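Local structure of salicylate 5-hydroxylase, large oxygenase component (Ralstonia sp., 7C8Z) at residues W68-L73 and V355-G360; V93-D98 and I103-N108; T174-A179 and V185-D190; E197-P202 and T324-S329. The protein catalyses, as the iron-containing oxygenase component of a multicomponent enzyme system, the 5-hydroxylation of salicylate to gentisate. All coordinates share one frame; numbering follows the deposited sequence.

Contact 1 (W68-L73 and V355-G360); sequences WCYVGL and VWTHFG
Leu73 touches Phe359 with a single methyl group: CD1 stands over one face of the phenyl ring, 4.2 Å from its centroid and 28° off the ring normal. The two side chains meet at about a right angle, and the closest ring atom is Phe359 CD1, 3.8 Å from Leu73 CD1. The same methyl lies 4.4 Å from CG2 of Thr357, so this one group meets both residues. Tyr70 brings its OH within 4.4 Å of Thr357 OG1, too far for a bond; the phenol is hydrogen-bonded instead to Thr341, on the adjacent strand 338-346.

The next shell sets these groups in place. Thr357 O lies in plane at the edge of the Phe359 ring. On the other strand, Gly72 N sits 3.5 Å above the centre of the Tyr70 ring. Val71 and Gly72 together face Val185 in a classic beta bulge, and the backbone angles of Gly72 suit a residue without a side chain. Further out, Ile219 of strand 217-227 packs on Leu73, while Leu217 and Val339 also touch Phe359.

Strand 69-73 belongs to the Rieske sheet and 355-360 to the sheet of the catalytic domain; their axes pass 9.5 Å apart at 30°, so the two sheets meet through side chains. Tyr70 adds a backbone bond from its N to Ser329. Buried methyl and ring surfaces suit such a junction: its cohesion is mainly nonpolar, and the directional part of the attachment is left to the polar bonds of Tyr70 beside it.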
loop_
_atom_site.group_PDB
_atom_site.type_symbol
_atom_site.label_atom_id
_atom_site.label_comp_id
_atom_site.label_asym_id
_atom_site.label_seq_id
_atom_site.Cartn_x
_atom_site.Cartn_y
_atom_site.Cartn_z
ATOM N N TRP A 68 16.663 -9.378 28.305
ATOM C CA TRP A 68 16.724 -10.542 27.438
ATOM C C TRP A 68 15.476 -10.543 26.573
ATOM O O TRP A 68 14.360 -10.415 27.087
ATOM C CB TRP A 68 16.800 -11.839 28.242
ATOM C CG TRP A 68 18.032 -11.999 29.064
ATOM C CD1 TRP A 68 18.159 -11.753 30.396
ATOM C CD2 TRP A 68 19.310 -12.470 28.618
ATOM N NE1 TRP A 68 19.439 -12.031 30.808
ATOM C CE2 TRP A 68 20.165 -12.474 29.734
ATOM C CE3 TRP A 68 19.813 -12.885 27.381
ATOM C CZ2 TRP A 68 21.494 -12.877 29.655
ATOM C CZ3 TRP A 68 21.132 -13.285 27.303
ATOM C CH2 TRP A 68 21.959 -13.277 28.433
ATOM N N CYS A 69 15.661 -10.692 25.270
ATOM C CA CYS A 69 14.546 -10.733 24.341
ATOM C C CYS A 69 14.537 -12.086 23.649
ATOM O O CYS A 69 15.593 -12.668 23.379
ATOM C CB CYS A 69 14.634 -9.605 23.312
ATOM S SG CYS A 69 14.487 -7.956 24.039
ATOM N N TYR A 70 13.337 -12.589 23.392
ATOM C CA TYR A 70 13.164 -13.931 22.854
ATOM C C TYR A 70 13.682 -14.003 21.423
ATOM O O TYR A 70 13.448 -13.100 20.613
ATOM C CB TYR A 70 11.682 -14.309 22.907
ATOM C CG TYR A 70 11.318 -15.636 22.288
ATOM C CD1 TYR A 70 11.407 -16.811 23.021
ATOM C CD2 TYR A 70 10.851 -15.714 20.981
ATOM C CE1 TYR A 70 11.061 -18.024 22.465
ATOM C CE2 TYR A 70 10.507 -16.925 20.417
ATOM C CZ TYR A 70 10.612 -18.077 21.167
ATOM O OH TYR A 70 10.270 -19.294 20.627
ATOM N N VAL A 71 14.421 -15.069 21.119
ATOM C CA VAL A 71 14.861 -15.319 19.753
ATOM C C VAL A 71 14.460 -16.693 19.231
ATOM O O VAL A 71 14.496 -16.901 18.006
ATOM C CB VAL A 71 16.383 -15.116 19.596
ATOM C CG1 VAL A 71 16.769 -13.678 19.920
ATOM C CG2 VAL A 71 17.154 -16.092 20.457
ATOM N N GLY A 72 14.069 -17.647 20.071
ATOM C CA GLY A 72 13.455 -18.829 19.483
ATOM C C GLY A 72 13.504 -20.041 20.401
ATOM O O GLY A 72 13.580 -19.917 21.617
ATOM N N LEU A 73 13.409 -21.209 19.769
ATOM C CA LEU A 73 13.487 -22.493 20.444
ATOM C C LEU A 73 14.676 -23.286 19.921
ATOM O O LEU A 73 15.025 -23.199 18.738
ATOM C CB LEU A 73 12.204 -23.299 20.237
ATOM C CG LEU A 73 10.932 -22.630 20.754
ATOM C CD1 LEU A 73 9.762 -23.604 20.702
ATOM C CD2 LEU A 73 11.164 -22.125 22.164
ATOM N N VAL A 355 4.281 -13.401 16.150
ATOM C CA VAL A 355 4.624 -14.708 15.606
ATOM C C VAL A 355 4.336 -15.769 16.656
ATOM O O VAL A 355 4.963 -15.788 17.721
ATOM C CB VAL A 355 6.091 -14.762 15.164
ATOM C CG1 VAL A 355 6.415 -16.136 14.593
ATOM C CG2 VAL A 355 6.361 -13.663 14.149
ATOM N N TRP A 356 3.391 -16.652 16.355
ATOM C CA TRP A 356 3.058 -17.777 17.212
ATOM C C TRP A 356 3.877 -18.977 16.758
ATOM O O TRP A 356 3.768 -19.403 15.603
ATOM C CB TRP A 356 1.569 -18.114 17.135
ATOM C CG TRP A 356 0.606 -16.970 17.337
ATOM C CD1 TRP A 356 0.538 -15.807 16.621
ATOM C CD2 TRP A 356 -0.456 -16.911 18.296
ATOM N NE1 TRP A 356 -0.490 -15.022 17.087
ATOM C CE2 TRP A 356 -1.115 -15.677 18.117
ATOM C CE3 TRP A 356 -0.909 -17.778 19.296
ATOM C CZ2 TRP A 356 -2.197 -15.287 18.904
ATOM C CZ3 TRP A 356 -1.987 -17.390 20.073
ATOM C CH2 TRP A 356 -2.617 -16.157 19.873
ATOM N N THR A 357 4.703 -19.505 17.656
ATOM C CA THR A 357 5.388 -20.781 17.468
ATOM C C THR A 357 4.668 -21.789 18.354
ATOM O O THR A 357 4.809 -21.763 19.583
ATOM C CB THR A 357 6.865 -20.679 17.835
ATOM O OG1 THR A 357 7.423 -19.487 17.268
ATOM C CG2 THR A 357 7.627 -21.890 17.320
ATOM N N HIS A 358 3.859 -22.646 17.732
ATOM C CA HIS A 358 3.155 -23.702 18.447
ATOM C C HIS A 358 4.035 -24.940 18.490
ATOM O O HIS A 358 4.539 -25.381 17.442
ATOM C CB HIS A 358 1.828 -24.032 17.766
ATOM C CG HIS A 358 0.790 -22.965 17.907
ATOM N ND1 HIS A 358 -0.321 -23.111 18.709
ATOM C CD2 HIS A 358 0.690 -21.738 17.343
ATOM C CE1 HIS A 358 -1.061 -22.018 18.634
ATOM N NE2 HIS A 358 -0.469 -21.169 17.811
ATOM N N PHE A 359 4.189 -25.522 19.685
ATOM C CA PHE A 359 5.072 -26.674 19.819
ATOM C C PHE A 359 4.462 -27.710 20.751
ATOM O O PHE A 359 3.552 -27.423 21.530
ATOM C CB PHE A 359 6.465 -26.270 20.330
ATOM C CG PHE A 359 6.453 -25.590 21.674
ATOM C CD1 PHE A 359 6.200 -24.229 21.779
ATOM C CD2 PHE A 359 6.716 -26.306 22.832
ATOM C CE1 PHE A 359 6.199 -23.602 23.009
ATOM C CE2 PHE A 359 6.715 -25.684 24.066
ATOM C CZ PHE A 359 6.460 -24.331 24.153
ATOM N N GLY A 360 4.976 -28.932 20.640
ATOM C CA GLY A 360 4.656 -30.016 21.544
ATOM C C GLY A 360 5.929 -30.597 22.122
ATOM O O GLY A 360 7.002 -30.003 21.969
#

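Contact 2 (V93-D98 and I103-N108)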
loop_
_atom_site.group_PDB
_atom_site.type_symbol
_atom_site.label_atom_id
_atom_site.label_comp_id
_atom_site.label_asym_id
_atom_site.label_seq_id
_atom_site.Cartn_x
_atom_site.Cartn_y
_atom_site.Cartn_z
ATOM N N VAL A 93 18.440 -10.293 13.575
ATOM C CA VAL A 93 19.514 -11.118 14.108
ATOM C C VAL A 93 19.346 -12.535 13.573
ATOM O O VAL A 93 18.301 -12.907 13.042
ATOM C CB VAL A 93 19.558 -11.114 15.650
ATOM C CG1 VAL A 93 19.975 -9.746 16.164
ATOM C CG2 VAL A 93 18.214 -11.535 16.226
ATOM N N ILE A 94 20.405 -13.323 13.724
ATOM C CA ILE A 94 20.446 -14.713 13.294
ATOM C C ILE A 94 20.823 -15.571 14.492
ATOM O O ILE A 94 21.823 -15.291 15.173
ATOM C CB ILE A 94 21.444 -14.911 12.138
ATOM C CG1 ILE A 94 21.181 -13.880 11.034
ATOM C CG2 ILE A 94 21.386 -16.340 11.600
ATOM C CD1 ILE A 94 22.353 -13.653 10.130
ATOM N N MET A 95 20.020 -16.605 14.751
ATOM C CA MET A 95 20.271 -17.584 15.803
ATOM C C MET A 95 20.713 -18.874 15.126
ATOM O O MET A 95 19.932 -19.490 14.393
ATOM C CB MET A 95 19.019 -17.806 16.648
ATOM C CG MET A 95 19.064 -19.063 17.503
ATOM S SD MET A 95 17.492 -19.454 18.299
ATOM C CE MET A 95 16.673 -20.383 17.006
ATOM N N VAL A 96 21.963 -19.272 15.341
ATOM C CA VAL A 96 22.527 -20.431 14.662
ATOM C C VAL A 96 23.118 -21.393 15.683
ATOM O O VAL A 96 23.723 -20.975 16.677
ATOM C CB VAL A 96 23.592 -20.015 13.623
ATOM C CG1 VAL A 96 24.747 -19.282 14.297
ATOM C CG2 VAL A 96 24.084 -21.230 12.846
ATOM N N ARG A 97 22.971 -22.687 15.421
ATOM C CA ARG A 97 23.606 -23.685 16.265
ATOM C C ARG A 97 25.063 -23.838 15.854
ATOM O O ARG A 97 25.364 -24.102 14.687
ATOM C CB ARG A 97 22.898 -25.032 16.168
ATOM C CG ARG A 97 23.614 -26.108 16.975
ATOM C CD ARG A 97 22.670 -27.171 17.493
ATOM N NE ARG A 97 21.441 -26.608 18.043
ATOM C CZ ARG A 97 21.302 -26.174 19.290
ATOM N NH1 ARG A 97 22.324 -26.231 20.136
ATOM N NH2 ARG A 97 20.137 -25.686 19.694
ATOM N N ASP A 98 25.963 -23.684 16.820
ATOM C CA ASP A 98 27.393 -23.748 16.574
ATOM C C ASP A 98 27.824 -25.196 16.360
ATOM O O ASP A 98 27.197 -26.118 16.890
ATOM C CB ASP A 98 28.160 -23.158 17.754
ATOM C CG ASP A 98 29.563 -22.735 17.383
ATOM O OD1 ASP A 98 29.726 -21.588 16.918
ATOM O OD2 ASP A 98 30.501 -23.546 17.545
ATOM N N ILE A 103 24.747 -22.246 20.983
ATOM C CA ILE A 103 23.884 -21.399 20.166
ATOM C C ILE A 103 24.470 -19.993 20.127
ATOM O O ILE A 103 24.613 -19.351 21.172
ATOM C CB ILE A 103 22.443 -21.372 20.697
ATOM C CG1 ILE A 103 21.820 -22.759 20.571
ATOM C CG2 ILE A 103 21.611 -20.335 19.946
ATOM C CD1 ILE A 103 20.485 -22.881 21.250
ATOM N N ASN A 104 24.799 -19.517 18.930
ATOM C CA ASN A 104 25.258 -18.152 18.723
ATOM C C ASN A 104 24.123 -17.291 18.186
ATOM O O ASN A 104 23.251 -17.765 17.453
ATOM C CB ASN A 104 26.436 -18.095 17.743
ATOM C CG ASN A 104 27.401 -19.259 17.900
ATOM O OD1 ASN A 104 27.580 -19.791 18.996
ATOM N ND2 ASN A 104 28.046 -19.644 16.802
ATOM N N VAL A 105 24.134 -16.016 18.564
ATOM C CA VAL A 105 23.195 -15.039 18.029
ATOM C C VAL A 105 23.990 -13.820 17.591
ATOM O O VAL A 105 24.657 -13.180 18.413
ATOM C CB VAL A 105 22.114 -14.646 19.046
ATOM C CG1 VAL A 105 21.360 -13.413 18.559
ATOM C CG2 VAL A 105 21.160 -15.804 19.261
ATOM N N VAL A 106 23.924 -13.504 16.299
ATOM C CA VAL A 106 24.687 -12.399 15.734
ATOM C C VAL A 106 23.733 -11.439 15.038
ATOM O O VAL A 106 22.624 -11.798 14.644
ATOM C CB VAL A 106 25.771 -12.886 14.756
ATOM C CG1 VAL A 106 26.704 -13.868 15.450
ATOM C CG2 VAL A 106 25.124 -13.515 13.523
ATOM N N GLU A 107 24.181 -10.200 14.879
ATOM C CA GLU A 107 23.369 -9.202 14.201
ATOM C C GLU A 107 23.460 -9.383 12.689
ATOM O O GLU A 107 24.545 -9.571 12.137
ATOM C CB GLU A 107 23.811 -7.795 14.598
ATOM C CG GLU A 107 22.995 -6.694 13.944
ATOM C CD GLU A 107 23.035 -5.396 14.716
ATOM O OE1 GLU A 107 22.147 -4.548 14.491
ATOM O OE2 GLU A 107 23.953 -5.221 15.545
ATOM N N ASN A 108 22.304 -9.321 12.023
ATOM C CA ASN A 108 22.207 -9.532 10.581
ATOM C C ASN A 108 22.583 -8.268 9.818
ATOM O O ASN A 108 21.827 -7.810 8.955
ATOM C CB ASN A 108 20.783 -9.971 10.206
ATOM C CG ASN A 108 20.669 -10.468 8.768
ATOM O OD1 ASN A 108 21.668 -10.678 8.083
ATOM N ND2 ASN A 108 19.440 -10.649 8.308
#
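Ile94 and Val106 form one of two hydrogen-bonded pairs in the beta hairpin of strands 91-97 and 103-107, part of the antiparallel sheet of the Rieske domain. Ile94 N reaches Val106 O at 2.8 Å, with the return bond from Val106 N; Val96 and Asn104 repeat the pattern. Between them, Met95 and Val105 make a non-hydrogen-bonded pair.

The tightly packed part is the middle of the hairpin. Met95 and Val105 share one face, packed against Val185 and Ala187 of strand 184-188, with Ile103 at its margin: CB of Met95 lies 3.9 Å from Val105 CG2, and its CG 3.8 Å from Ile103 CG2. Ile94, Val96 and Val106 occupy the other face, where Phe128 covers them. Beta-branched residues suit both faces, since they favour extended backbone and fill space close to it. At the buried far end, Ile94 CD1 touches Asn108 OD1 at 3.7 Å. Asn108, whose OD1 accepts from Cys118 N, brings its side chain to about 10 Å from the iron-sulfur cluster.

The turn end is less enclosed, Ile103 and Asn104 being partly exposed, and polar groups join Ile103 there. The flat Arg97 guanidinium, held by Glu74 and Ile77 O, lays a face over Ile103 CG1. Asn104 ND2 also donates to Leu139 O. Asp98 OD1, also paired with Lys140, uses its anti lone pair to accept an almost straight bond (179°) from Asn104 ND2, 2.6 Å away in the amide plane.

Contact 3 (T174-A179 and V185-D190); sequences TKLKVA and VFASFD
Leu176 presses a methyl squarely onto the face of the Phe189 ring: CD2 stands 3.5 Å from the centroid and 1° off the normal, a CH-pi contact over the ring centre. Its other methyl, CD1, leans toward the rim at Phe189 CE1, 3.5 Å away. The first torsion (chi1 -75°) brings CG over the ring, and the second (chi2 79°) then turns CD2 to the centre and CD1 to the rim. Thr174 meets the same ring at its edge, CG2 near the plane and 4.3 Å from Phe189 CD1. Arg91 adds a cation-pi contact to Phe189.

These residues lie at the open end of a beta hairpin, strands 175-181 and 184-188, in the antiparallel sheet of the Rieske domain. Lys177 with Ser188 and Ala179 with Phe186 are hydrogen-bonded pairs; Ala179 N to Phe186 O (2.9 Å) is almost straight. Val178 and Ala187 form the non-hydrogen-bonded pair between them, and the small Ala187 CB packs beside Leu176 CD2, 4.4 Å away.

Near the turn, Val178 and Val185 approach at a slant, CG1 to CG1 at 3.8 Å, each with that methyl anti to the backbone N. Phe186 turns its ring away from the partner strand to meet Phe196, while Ala179 O lies near the ring plane at its edge.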
loop_
_atom_site.group_PDB
_atom_site.type_symbol
_atom_site.label_atom_id
_atom_site.label_comp_id
_atom_site.label_asym_id
_atom_site.label_seq_id
_atom_site.Cartn_x
_atom_site.Cartn_y
_atom_site.Cartn_z
ATOM N N THR A 174 28.292 -7.912 14.909
ATOM C CA THR A 174 27.934 -7.602 16.287
ATOM C C THR A 174 27.376 -8.842 16.975
ATOM O O THR A 174 26.338 -9.376 16.567
ATOM C CB THR A 174 26.920 -6.456 16.327
ATOM O OG1 THR A 174 27.556 -5.247 15.899
ATOM C CG2 THR A 174 26.385 -6.254 17.736
ATOM N N LYS A 175 28.082 -9.320 17.996
ATOM C CA LYS A 175 27.675 -10.520 18.709
ATOM C C LYS A 175 26.791 -10.158 19.893
ATOM O O LYS A 175 27.022 -9.154 20.573
ATOM C CB LYS A 175 28.889 -11.300 19.215
ATOM C CG LYS A 175 29.966 -11.552 18.187
ATOM C CD LYS A 175 31.169 -12.182 18.852
ATOM C CE LYS A 175 32.356 -12.247 17.922
ATOM N NZ LYS A 175 33.461 -13.039 18.535
ATOM N N LEU A 176 25.803 -11.008 20.156
ATOM C CA LEU A 176 24.877 -10.838 21.262
ATOM C C LEU A 176 25.110 -11.948 22.275
ATOM O O LEU A 176 25.534 -13.051 21.922
ATOM C CB LEU A 176 23.424 -10.870 20.783
ATOM C CG LEU A 176 22.901 -9.626 20.065
ATOM C CD1 LEU A 176 23.370 -9.604 18.615
ATOM C CD2 LEU A 176 21.376 -9.566 20.144
ATOM N N LYS A 177 24.838 -11.654 23.541
ATOM C CA LYS A 177 24.907 -12.688 24.559
ATOM C C LYS A 177 23.650 -13.539 24.492
ATOM O O LYS A 177 22.563 -13.039 24.188
ATOM C CB LYS A 177 25.077 -12.078 25.951
ATOM C CG LYS A 177 25.313 -13.117 27.043
ATOM C CD LYS A 177 26.368 -12.675 28.050
ATOM C CE LYS A 177 25.773 -11.794 29.131
ATOM N NZ LYS A 177 25.585 -12.537 30.403
ATOM N N VAL A 178 23.806 -14.836 24.749
ATOM C CA VAL A 178 22.757 -15.822 24.524
ATOM C C VAL A 178 22.463 -16.537 25.837
ATOM O O VAL A 178 23.385 -16.903 26.574
ATOM C CB VAL A 178 23.161 -16.832 23.429
ATOM C CG1 VAL A 178 22.026 -17.798 23.152
ATOM C CG2 VAL A 178 23.558 -16.099 22.158
ATOM N N ALA A 179 21.178 -16.728 26.132
ATOM C CA ALA A 179 20.743 -17.479 27.306
ATOM C C ALA A 179 19.725 -18.517 26.855
ATOM O O ALA A 179 18.631 -18.165 26.401
ATOM C CB ALA A 179 20.145 -16.555 28.367
ATOM N N VAL A 185 15.286 -19.940 23.925
ATOM C CA VAL A 185 16.516 -19.203 23.663
ATOM C C VAL A 185 16.180 -17.720 23.627
ATOM O O VAL A 185 15.376 -17.281 22.789
ATOM C CB VAL A 185 17.181 -19.636 22.345
ATOM C CG1 VAL A 185 18.530 -18.967 22.188
ATOM C CG2 VAL A 185 17.330 -21.149 22.290
ATOM N N PHE A 186 16.789 -16.963 24.537
ATOM C CA PHE A 186 16.760 -15.513 24.591
ATOM C C PHE A 186 18.143 -14.978 24.250
ATOM O O PHE A 186 19.146 -15.691 24.333
ATOM C CB PHE A 186 16.351 -15.015 25.986
ATOM C CG PHE A 186 14.911 -15.265 26.326
ATOM C CD1 PHE A 186 14.436 -16.555 26.483
ATOM C CD2 PHE A 186 14.033 -14.206 26.490
ATOM C CE1 PHE A 186 13.116 -16.784 26.787
ATOM C CE2 PHE A 186 12.712 -14.432 26.798
ATOM C CZ PHE A 186 12.252 -15.722 26.945
ATOM N N ALA A 187 18.196 -13.695 23.914
ATOM C CA ALA A 187 19.460 -13.056 23.587
ATOM C C ALA A 187 19.399 -11.605 24.033
ATOM O O ALA A 187 18.338 -11.086 24.393
ATOM C CB ALA A 187 19.775 -13.163 22.090
ATOM N N SER A 188 20.555 -10.950 24.001
ATOM C CA SER A 188 20.619 -9.561 24.423
ATOM C C SER A 188 21.824 -8.885 23.791
ATOM O O SER A 188 22.920 -9.453 23.765
ATOM C CB SER A 188 20.698 -9.462 25.952
ATOM O OG SER A 188 20.920 -8.130 26.379
ATOM N N PHE A 189 21.607 -7.666 23.290
ATOM C CA PHE A 189 22.728 -6.856 22.831
ATOM C C PHE A 189 23.584 -6.422 24.008
ATOM O O PHE A 189 24.819 -6.435 23.930
ATOM C CB PHE A 189 22.227 -5.627 22.068
ATOM C CG PHE A 189 21.709 -5.928 20.692
ATOM C CD1 PHE A 189 22.583 -6.110 19.635
ATOM C CD2 PHE A 189 20.346 -6.002 20.450
ATOM C CE1 PHE A 189 22.115 -6.372 18.368
ATOM C CE2 PHE A 189 19.867 -6.269 19.184
ATOM C CZ PHE A 189 20.754 -6.456 18.140
ATOM N N ASP A 190 22.940 -6.042 25.105
ATOM C CA ASP A 190 23.645 -5.666 26.320
ATOM C C ASP A 190 24.343 -6.887 26.902
ATOM O O ASP A 190 23.688 -7.862 27.285
ATOM C CB ASP A 190 22.658 -5.081 27.327
ATOM C CG ASP A 190 23.342 -4.390 28.482
ATOM O OD1 ASP A 190 24.590 -4.397 28.537
ATOM O OD2 ASP A 190 22.622 -3.842 29.340
#

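Contact 4 (E197-P202 and T324-S329); sequences EEFLGP and TTIFPS
Leu200 and Ile326 pack helix 196-211 beside strand 321-326, which belongs to the antiparallel sheet of the catalytic domain. In this family that domain has a helix-grip fold.

The apolar contacts come first. Leu200 CD2 is 3.7 Å from Ile326 CD1 and 3.8 Å from Ile326 CG1, and the two side chains cross at about a right angle. The extended form of Ile326, with CD1 anti to CA (chi2 -179°), carries its terminal methyl out to the leucine. Both are branched residues, giving the helix and strand complementary methyl surfaces, and Phe208, from the next turns of the same helix, packs on both. Ile326 CG2 also comes to the edge of the Phe199 ring, 4.3 Å from CE2.

Aromatic and polar contacts form a second group. Phe199 turns its ring edge to the loop that follows the strand: Phe327 O lies near the plane of its ring, 3.5 Å from CZ, so the faintly positive ring hydrogens probably meet the carbonyl oxygen. With CG anti to the backbone N (chi1 -176°), the ring points off the helix and also meets Trp68 of the Rieske domain, edge-to-face, and His273.

Backbone shape makes the third. Gly201 takes a positive phi, apt for a residue without CB. On the loop, the peptide before Pro328 is cis, and Pro328 CB rests 3.6 Å above the plane of the Phe327 ring, offset toward its rim.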
loop_
_atom_site.group_PDB
_atom_site.type_symbol
_atom_site.label_atom_id
_atom_site.label_comp_id
_atom_site.label_asym_id
_atom_site.label_seq_id
_atom_site.Cartn_x
_atom_site.Cartn_y
_atom_site.Cartn_z
ATOM N N GLU A 197 18.166 -15.976 34.817
ATOM C CA GLU A 197 17.418 -16.395 35.999
ATOM C C GLU A 197 17.079 -15.202 36.888
ATOM O O GLU A 197 15.939 -15.054 37.342
ATOM C CB GLU A 197 18.214 -17.449 36.767
ATOM C CG GLU A 197 18.457 -18.737 35.979
ATOM C CD GLU A 197 19.604 -18.618 34.979
ATOM O OE1 GLU A 197 20.418 -17.680 35.119
ATOM O OE2 GLU A 197 19.681 -19.453 34.046
ATOM N N GLU A 198 18.062 -14.333 37.143
ATOM C CA GLU A 198 17.788 -13.127 37.918
ATOM C C GLU A 198 16.934 -12.141 37.134
ATOM O O GLU A 198 16.215 -11.334 37.732
ATOM C CB GLU A 198 19.100 -12.470 38.346
ATOM C CG GLU A 198 19.885 -13.271 39.373
ATOM C CD GLU A 198 21.271 -12.711 39.607
ATOM O OE1 GLU A 198 22.202 -13.510 39.840
ATOM O OE2 GLU A 198 21.428 -11.473 39.557
ATOM N N PHE A 199 17.002 -12.188 35.802
ATOM C CA PHE A 199 16.121 -11.357 34.991
ATOM C C PHE A 199 14.667 -11.745 35.208
ATOM O O PHE A 199 13.791 -10.878 35.308
ATOM C CB PHE A 199 16.500 -11.479 33.512
ATOM C CG PHE A 199 15.702 -10.586 32.596
ATOM C CD1 PHE A 199 15.852 -9.208 32.641
ATOM C CD2 PHE A 199 14.817 -11.127 31.673
ATOM C CE1 PHE A 199 15.126 -8.386 31.791
ATOM C CE2 PHE A 199 14.091 -10.309 30.820
ATOM C CZ PHE A 199 14.246 -8.937 30.882
ATOM N N LEU A 200 14.390 -13.048 35.296
ATOM C CA LEU A 200 13.009 -13.486 35.464
ATOM C C LEU A 200 12.552 -13.447 36.915
ATOM O O LEU A 200 11.363 -13.234 37.174
ATOM C CB LEU A 200 12.830 -14.902 34.920
ATOM C CG LEU A 200 12.867 -15.060 33.405
ATOM C CD1 LEU A 200 12.475 -16.474 33.026
ATOM C CD2 LEU A 200 11.957 -14.036 32.742
ATOM N N GLY A 201 13.461 -13.654 37.865
ATOM C CA GLY A 201 13.082 -13.784 39.249
ATOM C C GLY A 201 12.602 -15.190 39.547
ATOM O O GLY A 201 12.221 -15.949 38.646
ATOM N N PRO A 202 12.588 -15.556 40.832
ATOM C CA PRO A 202 12.268 -16.948 41.193
ATOM C C PRO A 202 10.851 -17.353 40.829
ATOM O O PRO A 202 10.639 -18.447 40.284
ATOM C CB PRO A 202 12.494 -16.978 42.711
ATOM C CG PRO A 202 13.313 -15.763 43.016
ATOM C CD PRO A 202 12.932 -14.738 42.006
ATOM N N THR A 324 2.315 -16.386 30.715
ATOM C CA THR A 324 3.508 -15.763 31.276
ATOM C C THR A 324 4.048 -14.718 30.309
ATOM O O THR A 324 4.436 -15.047 29.185
ATOM C CB THR A 324 4.575 -16.813 31.582
ATOM O OG1 THR A 324 4.062 -17.735 32.547
ATOM C CG2 THR A 324 5.842 -16.157 32.129
ATOM N N THR A 325 4.051 -13.462 30.736
ATOM C CA THR A 325 4.613 -12.373 29.949
ATOM C C THR A 325 6.049 -12.117 30.392
ATOM O O THR A 325 6.288 -11.768 31.557
ATOM C CB THR A 325 3.776 -11.102 30.090
ATOM O OG1 THR A 325 3.410 -10.910 31.465
ATOM C CG2 THR A 325 2.523 -11.201 29.238
ATOM N N ILE A 326 6.995 -12.306 29.471
ATOM C CA ILE A 326 8.393 -11.951 29.688
ATOM C C ILE A 326 8.661 -10.667 28.911
ATOM O O ILE A 326 8.673 -10.658 27.670
ATOM C CB ILE A 326 9.348 -13.079 29.275
ATOM C CG1 ILE A 326 9.141 -14.295 30.180
ATOM C CG2 ILE A 326 10.795 -12.607 29.358
ATOM C CD1 ILE A 326 10.055 -15.453 29.866
ATOM N N PHE A 327 8.858 -9.592 29.670
ATOM C CA PHE A 327 8.994 -8.250 29.129
ATOM C C PHE A 327 10.356 -8.083 28.458
ATOM O O PHE A 327 11.374 -8.518 29.002
ATOM C CB PHE A 327 8.841 -7.230 30.260
ATOM C CG PHE A 327 8.256 -5.910 29.832
ATOM C CD1 PHE A 327 6.897 -5.781 29.592
ATOM C CD2 PHE A 327 9.065 -4.791 29.699
ATOM C CE1 PHE A 327 6.355 -4.563 29.216
ATOM C CE2 PHE A 327 8.534 -3.574 29.321
ATOM C CZ PHE A 327 7.175 -3.459 29.079
ATOM N N PRO A 328 10.416 -7.409 27.301
ATOM C CA PRO A 328 9.239 -6.842 26.642
ATOM C C PRO A 328 8.792 -7.636 25.423
ATOM O O PRO A 328 7.878 -7.206 24.719
ATOM C CB PRO A 328 9.742 -5.471 26.204
ATOM C CG PRO A 328 11.179 -5.760 25.797
ATOM C CD PRO A 328 11.655 -6.941 26.654
ATOM N N SER A 329 9.422 -8.785 25.180
ATOM C CA SER A 329 9.414 -9.363 23.849
ATOM C C SER A 329 8.510 -10.570 23.667
ATOM O O SER A 329 8.155 -10.869 22.522
ATOM C CB SER A 329 10.838 -9.762 23.432
ATOM O OG SER A 329 11.127 -11.104 23.789
#

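The contacts run as a path from the Rieske domain to the catalytic domain. Contacts 2 and 3, their centres 9 Å apart, are neighbouring hairpins in one antiparallel sheet, joined where strand 103-107 pairs with 175-181. Strand 184-188 of contact 3 then pairs with 69-73 of contact 1, an outermost strand of that sheet, which faces the catalytic sheet. Contact 4, between helix 196-211 and this second sheet, has its centre 14 Å from that of contact 1 and meets contact 3 through Phe186 and Ile326; its centre is 21 Å from that of contact 2. Contacts 2, 3 and 4 follow in series within the long loop closed by contact 1, which thus ties the two domains together.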